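Long-range contacts in bifunctional protein FolD (Thermus thermophilus, PDB 6V6Y), which probably oxidises 5,10-methylenetetrahydrofolate to the 5,10-methenyl form with NADP(+) and then hydrolyses that product to 10-formyltetrahydrofolate: residues A[37-42]-A[63-68]; A[74-79]-A[103-108]. One frame throughout, in Å; residues are numbered along the deposited sequence.

Contact 1 of 2, residues A[37-42]-A[63-68]; sequences LGEDPA and VEVYPE
Glu64 OE1, on the second strand of a beta-alpha-beta unit, is gripped twice, by salt bridges to Arg33 NH1 and Arg78 NH2. The unit comprises strand 31-37, helix 41-57 and strand 60-66, the two strands lying parallel in the small sheet of the catalytic domain. The sister oxygen, Glu64 OE2, accepts a hydrogen bond from the hydroxyl of Tyr66 two residues on, OH to OE2 being 2.6 Å. The hydroxyl arrives from above the carboxylate plane, 33° out of it, and OE2 lies at the edge of the tyrosine ring, in the ring's plane. With two arginines on one oxygen and a hydroxyl on the other, the carboxylate probably stays ionised.

Leu37 pairs with Tyr66 in a parallel bridge, their CA atoms 4.9 Å apart. One hydrogen bond joins the two segments, a fairly straight one from Gly38 N to Tyr66 O, 3.1 Å long with an angle of 164° at the hydrogen, the donor standing above the carbonyl plane.

Leu37 and Tyr66 share the face of the sheet that helix 72-84 covers. Leu37 CG lies 4.3 Å from Tyr66 CB, and the same Leu37 CG lies 3.7 Å from Pro67 O. Beyond the strand end the two chains run tightly together: Glu68 CB lies 3.8 Å from Gly38 CA, and Gly38 turns here with a positive phi of 78°.

On the face that bears Val65, Glu39 bends at chi2 and crosses that side chain at about a right angle. Arg36 NH1 holds Glu39 OE2 by a salt bridge and also hydrogen-bonds Gly38 O. Asp40, at the N-cap of helix 41-57, caps a backbone N with its side chain and hydrogen-bonds Ser43 OG through OD2. Glu39 OE2 comes to rest 3.6 Å from Val65 CG1.

Contact 2 of 2, residues A[74-79]-A[103-108]; sequences ALLERI and TQRVLE
Two neighbouring helices of the catalytic domain, 72-84 and 103-109, pack side by side and nearly parallel here, their short segments inclined by 14° with axes 10.0 Å apart. No hydrogen bond crosses between them; the joint is made by branched apolar side chains around Val106. Its two methyls part the work. Val106 CG1, anti to the backbone N, meets Ile79 CD1 at 3.7 Å, and Val106 CG2, beside the N, meets Leu75 CD1 at 3.9 Å. Both partners cross the valine at about a right angle, one turn of helix apart.

Leu75 and Ile79 also reach Ile35 in strand 31-37, so this buried side of the helix pair is continuous with its packing against the three-stranded parallel sheet of this alpha/beta domain, and Ile101 of the preceding loop touches both Leu75 and Val106.

Toward solvent Leu76 takes over. Leu76 CD2 rests on the backbone, 3.8 Å from Arg105 O and 4.0 Å from Val106 CA. Leu76 CD1 stands over the centre of one face of the Arg105 guanidinium, 4.1 Å from Arg105 CZ. Arg105 leaves its helix with CG anti to the N and then bends at chi2 (102°), which brings the flat group across the leucine. Further round the same helix, Gln104 NE2 donates to Glu108 OE2 at 3.1 Å, an oxygen that also salt-bridges Arg126 NE of the second subunit.

Contact 1 joins the C-terminal ends of two parallel strands, partly buried, through a backbone hydrogen bond and close backbone packing, its charged side chains being paired with arginines outside the two segments. Contact 2, by contrast, joins helix to helix in a more buried layer and relies on methyl packing. They share no element directly, yet strand 60-66 leads into helix 72-84, and the two interfaces touch. The arginine-glutamate bridge links them on the polar side, and on the apolar side Leu37 CD1 lies 3.8 Å from Leu75 CD2. Helix 72-84 thus faces both ways, toward the sheet edge of contact 1 and toward helix 103-109, whose outer polar residues reach the second subunit.

Contact 1 of 2, residues A[37-42]-A[63-68]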
# COMPACT_ATOMS: atom_id res chain seq x y z
N LEU A 37 -15.99 -21.57 8.47
CA LEU A 37 -16.77 -22.47 7.64
C LEU A 37 -15.98 -23.77 7.47
O LEU A 37 -14.77 -23.72 7.20
CB LEU A 37 -17.08 -21.84 6.27
CG LEU A 37 -18.38 -21.04 6.22
CD1 LEU A 37 -18.29 -19.75 7.04
CD2 LEU A 37 -18.81 -20.72 4.79
N GLY A 38 -16.64 -24.91 7.65
CA GLY A 38 -15.99 -26.19 7.41
C GLY A 38 -15.06 -26.60 8.54
O GLY A 38 -15.04 -26.00 9.62
N GLU A 39 -14.25 -27.63 8.26
CA GLU A 39 -13.47 -28.30 9.29
C GLU A 39 -12.00 -28.47 8.89
O GLU A 39 -11.36 -29.48 9.22
CB GLU A 39 -14.09 -29.66 9.63
CG GLU A 39 -15.51 -29.60 10.24
CD GLU A 39 -15.54 -28.88 11.60
OE1 GLU A 39 -14.69 -29.17 12.46
OE2 GLU A 39 -16.43 -28.01 11.80
N ASP A 40 -11.43 -27.49 8.20
CA ASP A 40 -10.01 -27.59 7.84
C ASP A 40 -9.16 -27.67 9.11
O ASP A 40 -9.27 -26.80 9.98
CB ASP A 40 -9.56 -26.39 6.98
CG ASP A 40 -8.04 -26.33 6.81
OD1 ASP A 40 -7.42 -27.38 6.52
OD2 ASP A 40 -7.45 -25.24 6.97
N PRO A 41 -8.32 -28.70 9.25
CA PRO A 41 -7.66 -28.94 10.54
C PRO A 41 -6.74 -27.82 10.96
O PRO A 41 -6.62 -27.54 12.16
CB PRO A 41 -6.89 -30.25 10.30
CG PRO A 41 -7.59 -30.90 9.15
CD PRO A 41 -8.04 -29.77 8.28
N ALA A 42 -6.06 -27.19 10.00
CA ALA A 42 -5.27 -26.01 10.34
C ALA A 42 -6.17 -24.86 10.75
O ALA A 42 -5.83 -24.09 11.66
CB ALA A 42 -4.39 -25.61 9.15
N VAL A 63 -16.81 -18.51 18.94
CA VAL A 63 -16.55 -19.06 17.61
C VAL A 63 -17.88 -19.51 17.02
O VAL A 63 -18.61 -20.30 17.64
CB VAL A 63 -15.55 -20.22 17.66
CG1 VAL A 63 -15.31 -20.79 16.25
CG2 VAL A 63 -14.24 -19.78 18.29
N GLU A 64 -18.22 -19.01 15.84
CA GLU A 64 -19.42 -19.45 15.13
C GLU A 64 -18.98 -20.35 13.99
O GLU A 64 -18.40 -19.88 13.01
CB GLU A 64 -20.24 -18.27 14.60
CG GLU A 64 -20.47 -17.19 15.60
CD GLU A 64 -21.50 -16.19 15.15
OE1 GLU A 64 -21.87 -15.31 15.98
OE2 GLU A 64 -21.96 -16.26 13.98
N VAL A 65 -19.22 -21.65 14.14
CA VAL A 65 -18.86 -22.64 13.14
C VAL A 65 -20.09 -22.90 12.29
O VAL A 65 -21.18 -23.16 12.82
CB VAL A 65 -18.36 -23.94 13.78
CG1 VAL A 65 -17.95 -24.91 12.70
CG2 VAL A 65 -17.20 -23.64 14.71
N TYR A 66 -19.92 -22.83 10.97
CA TYR A 66 -20.97 -23.16 10.03
C TYR A 66 -20.51 -24.33 9.15
O TYR A 66 -19.32 -24.65 9.10
CB TYR A 66 -21.32 -21.94 9.18
CG TYR A 66 -21.89 -20.82 10.02
CD1 TYR A 66 -21.04 -19.86 10.57
CD2 TYR A 66 -23.26 -20.74 10.28
CE1 TYR A 66 -21.54 -18.84 11.36
CE2 TYR A 66 -23.78 -19.71 11.08
CZ TYR A 66 -22.90 -18.77 11.61
OH TYR A 66 -23.37 -17.74 12.40
N PRO A 67 -21.45 -25.00 8.48
CA PRO A 67 -21.04 -26.04 7.52
C PRO A 67 -20.21 -25.45 6.39
O PRO A 67 -20.25 -24.26 6.08
CB PRO A 67 -22.38 -26.59 7.01
CG PRO A 67 -23.40 -25.57 7.38
CD PRO A 67 -22.91 -24.95 8.64
N GLU A 68 -19.43 -26.33 5.77
CA GLU A 68 -18.61 -25.91 4.63
C GLU A 68 -19.47 -25.36 3.50
O GLU A 68 -19.07 -24.39 2.83
CB GLU A 68 -17.78 -27.10 4.16
CG GLU A 68 -17.31 -27.00 2.74
CD GLU A 68 -15.87 -27.43 2.58
OE1 GLU A 68 -15.42 -28.29 3.37
OE2 GLU A 68 -15.20 -26.90 1.66

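Contact 2 of 2, residues A[74-79]-A[103-108]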
# COMPACT_ATOMS: atom_id res chain seq x y z
N ALA A 74 -25.77 -16.34 3.01
CA ALA A 74 -25.96 -16.50 4.45
C ALA A 74 -24.79 -15.92 5.25
O ALA A 74 -25.01 -15.25 6.26
CB ALA A 74 -26.17 -17.98 4.79
N LEU A 75 -23.55 -16.15 4.80
CA LEU A 75 -22.39 -15.54 5.45
C LEU A 75 -22.52 -14.02 5.50
O LEU A 75 -22.29 -13.41 6.55
CB LEU A 75 -21.10 -15.91 4.72
CG LEU A 75 -20.01 -16.71 5.43
CD1 LEU A 75 -18.74 -16.68 4.60
CD2 LEU A 75 -19.74 -16.20 6.85
N LEU A 76 -22.87 -13.40 4.37
CA LEU A 76 -22.99 -11.95 4.33
C LEU A 76 -24.12 -11.46 5.23
O LEU A 76 -24.00 -10.41 5.87
CB LEU A 76 -23.22 -11.47 2.89
CG LEU A 76 -22.07 -11.67 1.92
CD1 LEU A 76 -22.50 -11.41 0.48
CD2 LEU A 76 -20.91 -10.77 2.31
N GLU A 77 -25.23 -12.20 5.29
CA GLU A 77 -26.30 -11.86 6.22
C GLU A 77 -25.79 -11.92 7.67
O GLU A 77 -26.04 -10.99 8.46
CB GLU A 77 -27.49 -12.80 6.02
CG GLU A 77 -28.82 -12.27 6.53
CD GLU A 77 -29.93 -13.32 6.47
OE1 GLU A 77 -30.71 -13.41 7.44
OE2 GLU A 77 -30.01 -14.05 5.45
N ARG A 78 -25.08 -12.99 8.02
CA ARG A 78 -24.59 -13.10 9.39
C ARG A 78 -23.67 -11.94 9.74
O ARG A 78 -23.81 -11.33 10.81
CB ARG A 78 -23.86 -14.43 9.59
CG ARG A 78 -23.40 -14.62 11.03
CD ARG A 78 -24.53 -14.31 12.04
NE ARG A 78 -24.15 -14.60 13.43
CZ ARG A 78 -24.89 -14.24 14.48
NH1 ARG A 78 -26.02 -13.58 14.28
NH2 ARG A 78 -24.50 -14.52 15.71
N ILE A 79 -22.72 -11.63 8.85
CA ILE A 79 -21.81 -10.50 9.08
C ILE A 79 -22.59 -9.20 9.25
O ILE A 79 -22.26 -8.38 10.13
CB ILE A 79 -20.79 -10.40 7.93
CG1 ILE A 79 -19.83 -11.60 7.97
CG2 ILE A 79 -20.02 -9.08 8.01
CD1 ILE A 79 -19.14 -11.86 6.68
N THR A 103 -14.07 -14.33 -1.41
CA THR A 103 -13.40 -13.87 -0.20
C THR A 103 -13.39 -12.34 -0.09
O THR A 103 -13.79 -11.79 0.94
CB THR A 103 -11.98 -14.45 -0.15
OG1 THR A 103 -12.09 -15.88 -0.08
CG2 THR A 103 -11.21 -13.95 1.05
N GLN A 104 -12.93 -11.65 -1.14
CA GLN A 104 -12.95 -10.19 -1.13
C GLN A 104 -14.33 -9.65 -0.75
O GLN A 104 -14.46 -8.74 0.07
CB GLN A 104 -12.48 -9.64 -2.50
CG GLN A 104 -13.07 -8.26 -2.92
CD GLN A 104 -12.49 -7.69 -4.25
OE1 GLN A 104 -11.98 -8.42 -5.11
NE2 GLN A 104 -12.56 -6.36 -4.40
N ARG A 105 -15.38 -10.26 -1.31
CA ARG A 105 -16.73 -9.80 -1.02
C ARG A 105 -17.07 -9.96 0.46
O ARG A 105 -17.72 -9.09 1.05
CB ARG A 105 -17.72 -10.56 -1.90
CG ARG A 105 -19.16 -10.10 -1.74
CD ARG A 105 -19.61 -9.20 -2.87
NE ARG A 105 -21.06 -9.02 -2.88
CZ ARG A 105 -21.74 -8.22 -2.04
NH1 ARG A 105 -21.10 -7.53 -1.09
NH2 ARG A 105 -23.07 -8.12 -2.14
N VAL A 106 -16.62 -11.06 1.08
CA VAL A 106 -16.90 -11.28 2.50
C VAL A 106 -16.13 -10.29 3.36
O VAL A 106 -16.70 -9.64 4.26
CB VAL A 106 -16.57 -12.73 2.89
CG1 VAL A 106 -16.44 -12.88 4.41
CG2 VAL A 106 -17.63 -13.67 2.32
N LEU A 107 -14.82 -10.16 3.11
CA LEU A 107 -13.98 -9.26 3.89
C LEU A 107 -14.47 -7.81 3.79
O LEU A 107 -14.48 -7.09 4.79
CB LEU A 107 -12.52 -9.37 3.42
CG LEU A 107 -11.90 -10.76 3.64
CD1 LEU A 107 -10.43 -10.85 3.17
CD2 LEU A 107 -12.02 -11.12 5.11
N GLU A 108 -14.88 -7.38 2.59
CA GLU A 108 -15.39 -6.02 2.43
C GLU A 108 -16.75 -5.82 3.11
O GLU A 108 -17.14 -4.67 3.34
CB GLU A 108 -15.49 -5.66 0.94
CG GLU A 108 -14.13 -5.59 0.24
CD GLU A 108 -14.19 -4.86 -1.10
OE1 GLU A 108 -15.29 -4.41 -1.50
OE2 GLU A 108 -13.14 -4.75 -1.77